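Long-range contacts in putative dehydrogenase (Amycolatopsis orientalis, PDB 5A9T), which catalyses the reduction of imines to amines, with NADPH as the probable hydride donor: residues P7-G12 against D30-N35; S62-V67 against V90-N95; A189-S194 against Q255-E260. One frame throughout, in Å; residues are numbered along the deposited sequence.

Interaction 1: P7-G12 against D30-N35; sequences PVTVAG and DVTVWN
Gly12 N donates to Trp34 O over 2.8 Å along an almost straight path (179°), the last of five backbone bonds that zip parallel strands 7-11 and 30-34 together. Earlier in the ladder, Thr32 O is gripped twice: by Val10 N at 2.9 Å and, more weakly, by the CA-H of Thr9, with its CA at 3.2 Å. On one face of the sheet Thr9 and Thr32 lie side by side, OG1 of Thr9 resting 3.8 Å from CB of Thr32. That buried hydroxyl bonds to Ser62 OG and the carbonyl of Ala58. Further along this face the Trp34 ring, its CG anti to the backbone N (chi1 174°), brings CE3 to 3.9 Å from Ala11 CB; Ile55 and Ala58 of helix 55-60 also touch the ring. The other face is aliphatic: CG2 of Val10 meets CG1 of Val31 at 4.3 Å, and both valines pack against Leu24 of helix 15-26, the crossover helix of this first beta-alpha-beta unit of the Rossmann fold. Gly12, the first glycine of a GxGxxG-like sequence, has backbone angles at which a CB would jam against the carbonyl of Ala11. Backbone bonds thus set the register, and they bring Gly12 next to Asn35, a residue of the NADP(+) site, at the carboxyl ends of the strands.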
loop_
_atom_site.group_PDB
_atom_site.type_symbol
_atom_site.label_atom_id
_atom_site.label_comp_id
_atom_site.label_asym_id
_atom_site.label_seq_id
_atom_site.Cartn_x
_atom_site.Cartn_y
_atom_site.Cartn_z
ATOM N N PRO A 7 -10.184 0.305 -39.670
ATOM C CA PRO A 7 -10.629 1.623 -39.367
ATOM C C PRO A 7 -11.092 1.681 -37.853
ATOM O O PRO A 7 -11.656 0.724 -37.327
ATOM C CB PRO A 7 -11.841 1.807 -40.293
ATOM C CG PRO A 7 -12.314 0.470 -40.551
ATOM C CD PRO A 7 -11.095 -0.388 -40.628
ATOM N N VAL A 8 -10.813 2.789 -37.204
ATOM C CA VAL A 8 -11.290 3.013 -35.875
ATOM C C VAL A 8 -11.682 4.479 -35.777
ATOM O O VAL A 8 -10.994 5.324 -36.363
ATOM C CB VAL A 8 -10.207 2.759 -34.803
ATOM C CG1 VAL A 8 -10.839 2.992 -33.422
ATOM C CG2 VAL A 8 -9.575 1.413 -34.981
ATOM N N THR A 9 -12.754 4.821 -35.078
ATOM C CA THR A 9 -13.113 6.156 -34.809
ATOM C C THR A 9 -12.830 6.453 -33.344
ATOM O O THR A 9 -13.219 5.657 -32.470
ATOM C CB THR A 9 -14.574 6.374 -35.126
ATOM O OG1 THR A 9 -14.791 6.297 -36.544
ATOM C CG2 THR A 9 -15.068 7.714 -34.668
ATOM N N VAL A 10 -12.308 7.633 -33.051
ATOM C CA VAL A 10 -12.210 8.147 -31.680
ATOM C C VAL A 10 -13.071 9.366 -31.567
ATOM O O VAL A 10 -12.870 10.369 -32.312
ATOM C CB VAL A 10 -10.749 8.458 -31.335
ATOM C CG1 VAL A 10 -10.699 9.081 -29.931
ATOM C CG2 VAL A 10 -9.876 7.242 -31.423
ATOM N N ALA A 11 -14.061 9.349 -30.693
ATOM C CA ALA A 11 -14.903 10.447 -30.388
ATOM C C ALA A 11 -14.565 11.052 -29.040
ATOM O O ALA A 11 -14.750 10.431 -27.995
ATOM C CB ALA A 11 -16.359 10.024 -30.398
ATOM N N GLY A 12 -14.076 12.266 -29.040
ATOM C CA GLY A 12 -13.620 12.906 -27.838
ATOM C C GLY A 12 -12.124 13.092 -27.892
ATOM O O GLY A 12 -11.336 12.174 -27.907
ATOM N N ASP A 30 -6.491 3.202 -39.628
ATOM C CA ASP A 30 -7.151 4.345 -40.313
ATOM C C ASP A 30 -8.058 5.030 -39.308
ATOM O O ASP A 30 -9.156 4.540 -39.070
ATOM C CB ASP A 30 -7.937 3.885 -41.572
ATOM C CG ASP A 30 -7.029 3.576 -42.796
ATOM O OD1 ASP A 30 -5.815 3.919 -42.802
ATOM O OD2 ASP A 30 -7.563 2.879 -43.693
ATOM N N VAL A 31 -7.568 6.121 -38.726
ATOM C CA VAL A 31 -8.242 6.717 -37.578
ATOM C C VAL A 31 -9.050 7.887 -38.057
ATOM O O VAL A 31 -8.476 8.902 -38.592
ATOM C CB VAL A 31 -7.299 7.076 -36.444
ATOM C CG1 VAL A 31 -8.038 7.713 -35.259
ATOM C CG2 VAL A 31 -6.512 5.815 -36.036
ATOM N N THR A 32 -10.335 7.854 -37.771
ATOM C CA THR A 32 -11.241 9.021 -37.873
ATOM C C THR A 32 -11.460 9.654 -36.536
ATOM O O THR A 32 -11.726 8.949 -35.549
ATOM C CB THR A 32 -12.538 8.658 -38.530
ATOM O OG1 THR A 32 -12.321 8.050 -39.809
ATOM C CG2 THR A 32 -13.547 9.771 -38.606
ATOM N N VAL A 33 -11.352 10.987 -36.426
ATOM C CA VAL A 33 -11.493 11.663 -35.146
ATOM C C VAL A 33 -12.601 12.661 -35.139
ATOM O O VAL A 33 -12.892 13.295 -36.183
ATOM C CB VAL A 33 -10.181 12.300 -34.652
ATOM C CG1 VAL A 33 -9.124 11.282 -34.500
ATOM C CG2 VAL A 33 -9.692 13.374 -35.624
ATOM N N TRP A 34 -13.259 12.796 -34.001
ATOM C CA TRP A 34 -14.407 13.737 -33.827
ATOM C C TRP A 34 -14.286 14.325 -32.452
ATOM O O TRP A 34 -13.881 13.676 -31.471
ATOM C CB TRP A 34 -15.745 13.089 -34.005
ATOM C CG TRP A 34 -16.938 13.932 -33.706
ATOM C CD1 TRP A 34 -17.625 14.703 -34.607
ATOM C CD2 TRP A 34 -17.573 14.151 -32.443
ATOM N NE1 TRP A 34 -18.696 15.330 -33.966
ATOM C CE2 TRP A 34 -18.632 15.059 -32.636
ATOM C CE3 TRP A 34 -17.290 13.758 -31.134
ATOM C CZ2 TRP A 34 -19.501 15.425 -31.605
ATOM C CZ3 TRP A 34 -18.172 14.125 -30.143
ATOM C CH2 TRP A 34 -19.205 14.989 -30.356
ATOM N N ASN A 35 -14.613 15.599 -32.389
ATOM C CA ASN A 35 -14.734 16.303 -31.143
ATOM C C ASN A 35 -15.859 17.303 -31.224
ATOM O O ASN A 35 -16.063 17.868 -32.280
ATOM C CB ASN A 35 -13.407 16.967 -30.768
ATOM C CG ASN A 35 -13.380 17.456 -29.334
ATOM O OD1 ASN A 35 -13.281 18.746 -29.096
ATOM N ND2 ASN A 35 -13.403 16.612 -28.390
#

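Interaction 2: S62-V67 against V90-N95; sequences SRLLVV and VVVNLN
The backbone of Leu65 and Val67 hydrogen-bonds to that of Val90, Val92 and Leu94 in a parallel ladder of the Rossmann sheet, strands 64-67 and 90-93 being neighbours in a beta-alpha-beta unit. Five backbone bonds hold the register, among them Val67 N to Val92 O at 2.8 Å and, beyond the end of the second strand, Leu94 N to Val67 O, also 2.8 Å. Packing is tight on both faces. On one, CD1 of Leu64 crosses over to CG2 of Val92 at 3.7 Å, and CG1 of Val66 meets CD1 of Leu94 at 3.9 Å; Leu64 and Val90 are covered by helix 141-152. On the other, Val91 meets two partners, one with each methyl: its CG1 lies 4.0 Å from Val67 CG2, while its CG2 faces CD1 of Leu65. At the carboxyl end, Asn93 forms an Asx turn: OD1 takes the N-H of Asn95 at 3.0 Å from above its carbonyl plane, and ND2 bonds to Tyr116 OH. A leucine in place of Asn93 would probably leave Asn95 N and the Tyr116 hydroxyl without these mates and the turn at the NADP(+)-binding Asn95 less firmly held, though the Asn95 side chain would keep the Leu69 carbonyl. At the opposite end the solvent side begins with Arg63, an exposed residue whose extended side chain reaches along the margin, its NE in a salt bridge with Glu146. Its flat guanidinium lies across Val90, whose methyl CG2 sits over the centre of one face, 3.5 Å from CZ.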
loop_
_atom_site.group_PDB
_atom_site.type_symbol
_atom_site.label_atom_id
_atom_site.label_comp_id
_atom_site.label_asym_id
_atom_site.label_seq_id
_atom_site.Cartn_x
_atom_site.Cartn_y
_atom_site.Cartn_z
ATOM N N SER A 62 -16.362 3.722 -39.216
ATOM C CA SER A 62 -15.744 2.602 -38.540
ATOM C C SER A 62 -16.784 1.772 -37.837
ATOM O O SER A 62 -17.747 2.290 -37.391
ATOM C CB SER A 62 -14.678 3.044 -37.479
ATOM O OG SER A 62 -13.856 4.103 -37.994
ATOM N N ARG A 63 -16.507 0.457 -37.692
ATOM C CA ARG A 63 -17.342 -0.355 -36.834
ATOM C C ARG A 63 -16.969 -0.090 -35.342
ATOM O O ARG A 63 -17.859 0.007 -34.487
ATOM C CB ARG A 63 -17.223 -1.821 -37.147
ATOM C CG ARG A 63 -17.869 -2.767 -36.135
ATOM C CD ARG A 63 -17.890 -4.217 -36.644
ATOM N NE ARG A 63 -18.133 -5.219 -35.561
ATOM C CZ ARG A 63 -19.282 -5.470 -35.009
ATOM N NH1 ARG A 63 -20.402 -4.819 -35.307
ATOM N NH2 ARG A 63 -19.448 -6.406 -34.088
ATOM N N LEU A 64 -15.663 0.026 -35.080
ATOM C CA LEU A 64 -15.154 0.238 -33.710
ATOM C C LEU A 64 -15.101 1.711 -33.401
ATOM O O LEU A 64 -14.400 2.483 -34.060
ATOM C CB LEU A 64 -13.750 -0.391 -33.582
ATOM C CG LEU A 64 -13.142 -0.163 -32.163
ATOM C CD1 LEU A 64 -13.946 -0.816 -31.116
ATOM C CD2 LEU A 64 -11.721 -0.654 -32.206
ATOM N N LEU A 65 -15.921 2.108 -32.431
ATOM C CA LEU A 65 -16.073 3.509 -31.992
ATOM C C LEU A 65 -15.525 3.573 -30.568
ATOM O O LEU A 65 -16.135 3.044 -29.648
ATOM C CB LEU A 65 -17.495 3.964 -32.002
ATOM C CG LEU A 65 -18.239 3.618 -33.301
ATOM C CD1 LEU A 65 -19.764 3.861 -33.159
ATOM C CD2 LEU A 65 -17.689 4.303 -34.569
ATOM N N VAL A 66 -14.388 4.224 -30.391
ATOM C CA VAL A 66 -13.753 4.458 -29.084
ATOM C C VAL A 66 -14.151 5.779 -28.533
ATOM O O VAL A 66 -13.926 6.818 -29.254
ATOM C CB VAL A 66 -12.242 4.362 -29.235
ATOM C CG1 VAL A 66 -11.547 4.654 -27.913
ATOM C CG2 VAL A 66 -11.814 2.958 -29.634
ATOM N N VAL A 67 -14.946 5.836 -27.468
ATOM C CA VAL A 67 -15.582 7.062 -27.014
ATOM C C VAL A 67 -14.865 7.508 -25.719
ATOM O O VAL A 67 -14.769 6.706 -24.769
ATOM C CB VAL A 67 -17.060 6.880 -26.857
ATOM C CG1 VAL A 67 -17.690 8.189 -26.387
ATOM C CG2 VAL A 67 -17.719 6.457 -28.140
ATOM N N VAL A 90 -19.977 -0.867 -32.818
ATOM C CA VAL A 90 -19.535 -1.200 -31.424
ATOM C C VAL A 90 -19.033 0.049 -30.774
ATOM O O VAL A 90 -18.204 0.766 -31.357
ATOM C CB VAL A 90 -18.458 -2.280 -31.497
ATOM C CG1 VAL A 90 -17.761 -2.456 -30.170
ATOM C CG2 VAL A 90 -19.062 -3.574 -32.043
ATOM N N VAL A 91 -19.456 0.287 -29.536
ATOM C CA VAL A 91 -18.956 1.398 -28.685
ATOM C C VAL A 91 -18.096 0.791 -27.606
ATOM O O VAL A 91 -18.554 -0.065 -26.840
ATOM C CB VAL A 91 -20.110 2.179 -28.137
ATOM C CG1 VAL A 91 -19.601 3.067 -26.978
ATOM C CG2 VAL A 91 -20.813 3.030 -29.241
ATOM N N VAL A 92 -16.857 1.276 -27.502
ATOM C CA VAL A 92 -15.970 1.072 -26.373
ATOM C C VAL A 92 -15.899 2.389 -25.659
ATOM O O VAL A 92 -15.286 3.355 -26.157
ATOM C CB VAL A 92 -14.633 0.558 -26.800
ATOM C CG1 VAL A 92 -13.695 0.365 -25.597
ATOM C CG2 VAL A 92 -14.721 -0.752 -27.523
ATOM N N ASN A 93 -16.575 2.478 -24.495
ATOM C CA ASN A 93 -16.669 3.674 -23.732
ATOM C C ASN A 93 -15.625 3.711 -22.643
ATOM O O ASN A 93 -15.732 2.926 -21.714
ATOM C CB ASN A 93 -18.043 3.745 -23.104
ATOM C CG ASN A 93 -18.312 5.105 -22.447
ATOM O OD1 ASN A 93 -17.462 5.981 -22.375
ATOM N ND2 ASN A 93 -19.589 5.281 -21.922
ATOM N N LEU A 94 -14.733 4.691 -22.754
ATOM C CA LEU A 94 -13.583 4.793 -21.805
ATOM C C LEU A 94 -13.796 5.906 -20.828
ATOM O O LEU A 94 -12.837 6.232 -20.075
ATOM C CB LEU A 94 -12.315 4.860 -22.558
ATOM C CG LEU A 94 -11.991 3.688 -23.440
ATOM C CD1 LEU A 94 -10.703 3.858 -24.218
ATOM C CD2 LEU A 94 -11.930 2.362 -22.666
ATOM N N ASN A 95 -14.988 6.432 -20.663
ATOM C CA ASN A 95 -15.159 7.510 -19.625
ATOM C C ASN A 95 -16.475 7.521 -18.957
ATOM O O ASN A 95 -17.103 8.621 -18.816
ATOM C CB ASN A 95 -14.712 8.875 -20.135
ATOM C CG ASN A 95 -14.545 9.951 -19.026
ATOM O OD1 ASN A 95 -14.187 9.624 -17.938
ATOM N ND2 ASN A 95 -14.909 11.215 -19.322
#

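Interaction 3: A189-S194 against Q255-E260; sequences AALVGS and QGVDTE. With CA (calcium ion), chain C.
Gln255 NE2 donates to Ser194 OG at 2.9 Å, a nearly linear bond (178°) lying in the amide plane, and it is the one side-chain hydrogen bond that joins the two segments. The serine hydroxyl relays it: OG in turn donates to Leu191 O at 2.7 Å, within the carbonyl plane. It reaches back there because chi1 (71°) sets OG between the backbone N and the carbonyl carbon. Leu191 O also accepts Ser194 N, so two donors of one residue hold this carbonyl near the carboxyl end of helix 166-193. Gln255 bends at chi2, which turns the amide so that NE2 points at the hydroxyl.

The apolar part centres on Val257, directed at the helix. Its CG1 lies 4.0 Å from CD2 of Leu191, the two side chains crossing at about a right angle, and also approaches CB of Ala190. The other methyl, CG2, touches Ala190 O at 3.7 Å and CB of Ser194 at 3.8 Å. Trp289 of the second subunit packs on Val257 as well.

Between these two anchors, helix 238-255 ends in a Schellman motif with Gly256 at positive phi, and the chain turns toward helix 260-274 in the all-helical C-terminal domain.

A calcium ion adds metal coordination. Gly256 O binds it at 2.4 Å, alongside two waters and, among its further ligands, Arg290 O of the second subunit, and through these two carbonyls the ion bridges the subunits. One of the waters donates a hydrogen bond to Gln255 O at 2.7 Å.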
loop_
_atom_site.group_PDB
_atom_site.type_symbol
_atom_site.label_atom_id
_atom_site.label_comp_id
_atom_site.label_asym_id
_atom_site.label_seq_id
_atom_site.Cartn_x
_atom_site.Cartn_y
_atom_site.Cartn_z
ATOM N N ALA A 189 7.109 8.447 5.751
ATOM C CA ALA A 189 8.181 9.298 5.286
ATOM C C ALA A 189 8.370 10.483 6.215
ATOM O O ALA A 189 9.491 10.878 6.494
ATOM C CB ALA A 189 7.978 9.670 3.824
ATOM N N ALA A 190 7.298 11.063 6.667
ATOM C CA ALA A 190 7.427 12.138 7.663
ATOM C C ALA A 190 8.072 11.633 8.953
ATOM O O ALA A 190 8.902 12.378 9.524
ATOM C CB ALA A 190 6.083 12.748 7.882
ATOM N N LEU A 191 7.707 10.461 9.411
ATOM C CA LEU A 191 8.320 9.880 10.622
ATOM C C LEU A 191 9.765 9.674 10.458
ATOM O O LEU A 191 10.551 10.160 11.272
ATOM C CB LEU A 191 7.634 8.577 11.025
ATOM C CG LEU A 191 6.316 8.695 11.716
ATOM C CD1 LEU A 191 5.551 7.382 11.732
ATOM C CD2 LEU A 191 6.601 9.201 13.140
ATOM N N VAL A 192 10.217 8.981 9.412
ATOM C CA VAL A 192 11.719 8.799 9.287
ATOM C C VAL A 192 12.388 10.112 8.940
ATOM O O VAL A 192 13.546 10.359 9.296
ATOM C CB VAL A 192 12.125 7.646 8.353
ATOM C CG1 VAL A 192 11.539 6.373 8.852
ATOM C CG2 VAL A 192 11.704 7.911 6.871
ATOM N N GLY A 193 11.684 11.019 8.281
ATOM C CA GLY A 193 12.205 12.322 7.935
ATOM C C GLY A 193 12.490 13.135 9.156
ATOM O O GLY A 193 13.382 13.995 9.088
ATOM N N SER A 194 11.837 12.855 10.292
ATOM C CA SER A 194 12.132 13.603 11.551
ATOM C C SER A 194 13.508 13.242 12.056
ATOM O O SER A 194 14.027 13.990 12.947
ATOM C CB SER A 194 11.015 13.345 12.574
ATOM O OG SER A 194 11.053 12.061 13.066
ATOM N N GLN A 255 8.373 12.489 18.193
ATOM C CA GLN A 255 9.117 12.977 17.081
ATOM C C GLN A 255 8.698 14.298 16.461
ATOM O O GLN A 255 9.324 14.808 15.512
ATOM C CB GLN A 255 9.120 11.953 15.924
ATOM C CG GLN A 255 9.796 10.629 16.307
ATOM C CD GLN A 255 11.249 10.731 16.610
ATOM O OE1 GLN A 255 11.650 10.397 17.717
ATOM N NE2 GLN A 255 12.076 11.258 15.667
ATOM N N GLY A 256 7.602 14.843 16.973
ATOM C CA GLY A 256 7.092 16.112 16.440
ATOM C C GLY A 256 6.400 15.962 15.115
ATOM O O GLY A 256 6.373 16.902 14.296
ATOM N N VAL A 257 5.817 14.776 14.857
ATOM C CA VAL A 257 5.144 14.500 13.639
ATOM C C VAL A 257 3.650 14.411 13.845
ATOM O O VAL A 257 3.200 13.890 14.891
ATOM C CB VAL A 257 5.717 13.162 13.034
ATOM C CG1 VAL A 257 4.873 12.635 11.880
ATOM C CG2 VAL A 257 7.171 13.366 12.664
ATOM N N ASP A 258 2.874 14.881 12.926
ATOM C CA ASP A 258 1.447 14.955 13.049
ATOM C C ASP A 258 0.866 13.561 13.259
ATOM O O ASP A 258 1.327 12.595 12.695
ATOM C CB ASP A 258 0.857 15.646 11.855
ATOM C CG ASP A 258 -0.631 15.821 11.953
ATOM O OD1 ASP A 258 -0.916 16.819 12.663
ATOM O OD2 ASP A 258 -1.461 15.069 11.402
ATOM N N THR A 259 -0.194 13.482 14.054
ATOM C CA THR A 259 -0.795 12.194 14.387
ATOM C C THR A 259 -2.117 11.925 13.697
ATOM O O THR A 259 -2.710 10.863 13.979
ATOM C CB THR A 259 -1.028 12.110 15.895
ATOM O OG1 THR A 259 -1.951 13.146 16.274
ATOM C CG2 THR A 259 0.231 12.188 16.682
ATOM N N GLU A 260 -2.595 12.748 12.770
ATOM C CA GLU A 260 -3.923 12.566 12.220
ATOM C C GLU A 260 -4.072 11.180 11.600
ATOM O O GLU A 260 -5.044 10.525 11.862
ATOM C CB GLU A 260 -4.338 13.599 11.197
ATOM C CG GLU A 260 -5.855 13.540 10.908
ATOM C CD GLU A 260 -6.363 14.603 9.908
ATOM O OE1 GLU A 260 -5.683 15.631 9.652
ATOM O OE2 GLU A 260 -7.484 14.395 9.350
HETATM CA CA CA C . 7.721 18.454 13.072
HETATM O O HOH W 1 9.503 16.818 13.701
HETATM O O HOH W 2 8.180 19.484 15.152
#

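Overall arrangement
Along the chain the three contacts follow one another, each closing before the next opens. Interactions 1 and 2 belong to the same sheet of the NADP-binding domain, with centres about 9 Å apart; strands 7-11 and 64-67 are neighbours in it, so the order 30-34, 7-11, 64-67, 90-93 runs unbroken through both. Interaction 3 lies in the helical C-terminal domain, its centre about 50 Å from that of interaction 1 and 48 Å from that of interaction 2, on the opposite side of the chain's centre. Its helix 166-193 follows strand 156-161, the last of the sheet. The first two contacts thus shape the cofactor-binding half, while the third borders the second subunit.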